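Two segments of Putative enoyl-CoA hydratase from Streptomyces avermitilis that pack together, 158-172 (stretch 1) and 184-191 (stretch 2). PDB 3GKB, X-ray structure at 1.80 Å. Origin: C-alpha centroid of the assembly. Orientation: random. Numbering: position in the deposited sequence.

Stretch 1 (158-172) YLRGRVGRNRALEVV
Stretch 2 (184-191) ASYGWINR

Where a helix ends against a helix-to-loop turn, apolar side chains can fill the centre while an arginine at the margin can bond to a carbonyl of the turn, and this putative enoyl-CoA hydratase offers a worked example. At the apolar centre lies Trp188 (chi1 t, chi2 -5°). Its CB points away, yet its ring swings back to the first stretch. Leu159 (m, t) sets CD2 over one face, 3.5 Å from the centroid of the five-membered ring of Trp188, while Val171 (t) brings CG1 within 3.4 Å of Trp188 CH2. Val163 (m) continues this packing, its CG1 3.9 Å from Trp188 CB and 4.0 Å from Tyr186 CB.

The backbone sets this register. A helix already under way at 158 runs to 163; Gly164 leaves helical phi/psi (89/156) and sits at the N-cap of the helix that continues past 172. Stretch 2 enters in a helix that runs to 186 and turns through Gly187 (95/10) into loop. The nearest CA atoms are those of Val163 and Tyr186, 5.4 Å apart.

Tyr186 (chi1 m, chi2 25°) joins the apolar and polar zones. Arg167 (m, t, t) lies along one face of its ring: Arg167 CD is 3.5 Å from the Tyr186 ring centroid, and the guanidinium stacks at 19° between planes, centres 4.1 Å apart. At the ring edge, Tyr186 OH donates to Glu170 OE1 at 2.7 Å, the carboxylate being delivered by an extended t, t side chain.

Gly187 has no CB; an ideal one would clash with Arg162 O at 3.0 Å. The polar edge belongs to Arg162 (m, t, p), which donates from NE to Gly187 O (3.0 Å) and from NH2 to Asn190 OD1 (3.1 Å). Trp188 O sits over the guanidinium face, 3.1 Å from Arg162 CZ, where the angles are too poor for hydrogen bonding. One water bridges Arg162 NH2 and Gly187 O, at 2.8 Å from each.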

# COMPACT_ATOMS: atom_id res chain seq x y z
N TYR B 158 -6.93 10.27 4.85
CA TYR B 158 -6.27 9.24 5.62
C TYR B 158 -6.38 7.89 4.89
O TYR B 158 -5.41 7.14 4.82
CB TYR B 158 -6.83 9.15 7.04
CG TYR B 158 -6.81 10.45 7.83
CD1 TYR B 158 -5.97 11.53 7.48
CD2 TYR B 158 -7.64 10.61 8.93
CE1 TYR B 158 -5.95 12.70 8.23
CE2 TYR B 158 -7.65 11.76 9.66
CZ TYR B 158 -6.80 12.80 9.35
OH TYR B 158 -6.84 13.95 10.11
N LEU B 159 -7.55 7.61 4.34
CA LEU B 159 -7.74 6.41 3.51
C LEU B 159 -6.90 6.48 2.27
O LEU B 159 -6.21 5.51 1.94
CB LEU B 159 -9.21 6.24 3.12
CG LEU B 159 -10.09 5.68 4.26
CD1 LEU B 159 -11.57 5.98 4.00
CD2 LEU B 159 -9.88 4.15 4.42
N ARG B 160 -6.95 7.59 1.54
CA ARG B 160 -6.12 7.64 0.33
C ARG B 160 -4.67 7.24 0.64
O ARG B 160 -4.04 6.44 -0.10
CB ARG B 160 -6.15 9.01 -0.33
CG ARG B 160 -5.47 8.95 -1.69
CD ARG B 160 -5.57 10.18 -2.49
NE ARG B 160 -5.16 9.84 -3.86
CZ ARG B 160 -5.74 10.29 -4.98
NH1 ARG B 160 -6.75 11.14 -4.91
NH2 ARG B 160 -5.29 9.92 -6.16
N GLY B 161 -4.12 7.82 1.70
CA GLY B 161 -2.72 7.59 2.06
C GLY B 161 -2.45 6.19 2.55
O GLY B 161 -1.45 5.60 2.17
N ARG B 162 -3.37 5.63 3.35
CA ARG B 162 -3.13 4.31 3.95
C ARG B 162 -3.53 3.13 3.09
O ARG B 162 -2.87 2.09 3.15
CB ARG B 162 -3.84 4.21 5.29
CG ARG B 162 -3.21 5.15 6.36
CD ARG B 162 -3.75 4.87 7.76
NE ARG B 162 -3.18 3.66 8.33
CZ ARG B 162 -3.03 3.42 9.63
NH1 ARG B 162 -3.43 4.33 10.52
NH2 ARG B 162 -2.48 2.27 10.05
N VAL B 163 -4.61 3.27 2.31
CA VAL B 163 -5.14 2.14 1.55
C VAL B 163 -5.07 2.35 0.03
O VAL B 163 -5.27 1.41 -0.71
CB VAL B 163 -6.56 1.71 2.03
CG1 VAL B 163 -6.62 1.65 3.59
CG2 VAL B 163 -7.69 2.58 1.44
N GLY B 164 -4.79 3.58 -0.43
CA GLY B 164 -4.80 3.91 -1.88
C GLY B 164 -6.17 4.36 -2.35
O GLY B 164 -7.21 4.03 -1.75
N ARG B 165 -6.19 5.13 -3.45
CA ARG B 165 -7.46 5.68 -3.95
C ARG B 165 -8.55 4.62 -4.23
O ARG B 165 -9.73 4.86 -3.91
CB ARG B 165 -7.22 6.50 -5.21
CG ARG B 165 -8.53 7.02 -5.87
CD ARG B 165 -8.26 7.93 -7.05
NE ARG B 165 -9.47 8.10 -7.85
CZ ARG B 165 -9.94 7.17 -8.68
NH1 ARG B 165 -9.31 6.00 -8.85
NH2 ARG B 165 -11.05 7.40 -9.37
N ASN B 166 -8.18 3.49 -4.85
CA ASN B 166 -9.16 2.50 -5.26
C ASN B 166 -9.94 1.95 -4.07
O ASN B 166 -11.16 1.87 -4.09
CB ASN B 166 -8.51 1.36 -6.03
CG ASN B 166 -7.89 1.82 -7.32
OD1 ASN B 166 -6.68 1.94 -7.42
ND2 ASN B 166 -8.73 2.08 -8.34
N ARG B 167 -9.21 1.54 -3.05
CA ARG B 167 -9.80 1.09 -1.82
C ARG B 167 -10.44 2.19 -0.97
O ARG B 167 -11.40 1.91 -0.27
CB ARG B 167 -8.79 0.26 -1.01
CG ARG B 167 -8.59 -1.13 -1.63
CD ARG B 167 -7.43 -1.88 -1.02
NE ARG B 167 -7.50 -3.30 -1.30
CZ ARG B 167 -6.49 -4.16 -1.10
NH1 ARG B 167 -5.31 -3.75 -0.63
NH2 ARG B 167 -6.67 -5.44 -1.39
N ALA B 168 -9.94 3.41 -1.03
CA ALA B 168 -10.55 4.54 -0.38
C ALA B 168 -11.96 4.79 -0.93
O ALA B 168 -12.88 5.03 -0.17
CB ALA B 168 -9.68 5.80 -0.53
N LEU B 169 -12.10 4.75 -2.26
CA LEU B 169 -13.42 4.95 -2.88
C LEU B 169 -14.36 3.81 -2.51
O LEU B 169 -15.54 4.02 -2.25
CB LEU B 169 -13.29 5.01 -4.41
CG LEU B 169 -12.84 6.33 -4.99
CD1 LEU B 169 -12.53 6.08 -6.47
CD2 LEU B 169 -13.93 7.46 -4.81
N GLU B 170 -13.82 2.59 -2.50
CA GLU B 170 -14.60 1.45 -2.04
C GLU B 170 -15.08 1.69 -0.60
O GLU B 170 -16.27 1.52 -0.31
CB GLU B 170 -13.79 0.15 -2.12
CG GLU B 170 -14.58 -1.08 -1.60
CD GLU B 170 -13.68 -2.31 -1.37
OE1 GLU B 170 -12.46 -2.25 -1.60
OE2 GLU B 170 -14.22 -3.31 -0.89
N VAL B 171 -14.18 2.05 0.30
CA VAL B 171 -14.59 2.23 1.73
C VAL B 171 -15.66 3.30 1.83
O VAL B 171 -16.68 3.10 2.48
CB VAL B 171 -13.38 2.51 2.65
CG1 VAL B 171 -13.83 3.01 4.04
CG2 VAL B 171 -12.52 1.25 2.78
N VAL B 172 -15.42 4.44 1.19
CA VAL B 172 -16.32 5.59 1.31
C VAL B 172 -17.70 5.34 0.66
O VAL B 172 -18.73 5.66 1.26
CB VAL B 172 -15.63 6.83 0.74
CG1 VAL B 172 -16.60 7.98 0.54
CG2 VAL B 172 -14.43 7.23 1.70
N ALA B 184 -6.95 -4.36 8.33
CA ALA B 184 -5.50 -4.58 8.37
C ALA B 184 -4.92 -4.98 7.01
O ALA B 184 -3.89 -4.45 6.61
CB ALA B 184 -5.12 -5.64 9.44
N SER B 185 -5.56 -5.89 6.28
CA SER B 185 -5.00 -6.25 4.98
C SER B 185 -4.97 -5.04 4.03
O SER B 185 -4.04 -4.92 3.23
CB SER B 185 -5.70 -7.46 4.34
OG SER B 185 -6.98 -7.13 3.96
N TYR B 186 -5.94 -4.12 4.15
CA TYR B 186 -5.97 -2.87 3.38
C TYR B 186 -4.91 -1.86 3.84
O TYR B 186 -4.48 -1.02 3.07
CB TYR B 186 -7.37 -2.23 3.45
CG TYR B 186 -8.41 -2.78 2.48
CD1 TYR B 186 -8.34 -4.08 1.96
CD2 TYR B 186 -9.48 -1.99 2.10
CE1 TYR B 186 -9.30 -4.53 1.09
CE2 TYR B 186 -10.44 -2.45 1.24
CZ TYR B 186 -10.34 -3.72 0.72
OH TYR B 186 -11.29 -4.18 -0.17
N GLY B 187 -4.52 -1.92 5.11
CA GLY B 187 -3.56 -1.01 5.67
C GLY B 187 -4.21 0.17 6.39
O GLY B 187 -3.52 1.11 6.78
N TRP B 188 -5.54 0.10 6.59
CA TRP B 188 -6.32 1.13 7.31
C TRP B 188 -5.92 1.16 8.79
O TRP B 188 -5.87 2.22 9.42
CB TRP B 188 -7.80 0.80 7.19
CG TRP B 188 -8.78 1.89 7.46
CD1 TRP B 188 -8.54 3.17 7.90
CD2 TRP B 188 -10.20 1.79 7.32
NE1 TRP B 188 -9.72 3.86 8.03
CE2 TRP B 188 -10.75 3.05 7.65
CE3 TRP B 188 -11.06 0.77 6.90
CZ2 TRP B 188 -12.12 3.30 7.59
CZ3 TRP B 188 -12.42 1.03 6.85
CH2 TRP B 188 -12.94 2.27 7.21
N ILE B 189 -5.60 -0.01 9.32
CA ILE B 189 -4.99 -0.13 10.65
C ILE B 189 -3.72 -0.97 10.55
O ILE B 189 -3.45 -1.60 9.52
CB ILE B 189 -5.95 -0.79 11.67
CG1 ILE B 189 -6.27 -2.24 11.24
CG2 ILE B 189 -7.20 0.04 11.83
CD1 ILE B 189 -7.21 -2.99 12.19
N ASN B 190 -2.95 -1.03 11.63
CA ASN B 190 -1.67 -1.71 11.57
C ASN B 190 -1.82 -3.23 11.61
O ASN B 190 -1.16 -3.95 10.84
CB ASN B 190 -0.74 -1.27 12.72
CG ASN B 190 -0.29 0.16 12.58
OD1 ASN B 190 -1.11 1.08 12.54
ND2 ASN B 190 1.03 0.37 12.52
N ARG B 191 -2.67 -3.72 12.50
CA ARG B 191 -2.77 -5.17 12.75
C ARG B 191 -4.08 -5.53 13.40
O ARG B 191 -4.59 -4.76 14.19
CB ARG B 191 -1.61 -5.64 13.64
CG ARG B 191 -1.24 -7.13 13.46
CD ARG B 191 -0.19 -7.25 12.38
NE ARG B 191 1.06 -6.62 12.80
CZ ARG B 191 1.96 -7.16 13.62
NH1 ARG B 191 1.83 -8.40 14.10
NH2 ARG B 191 3.03 -6.45 13.93
O HOH W 1 -1.01 0.87 8.07
O HOH W 2 -4.37 -1.21 -0.04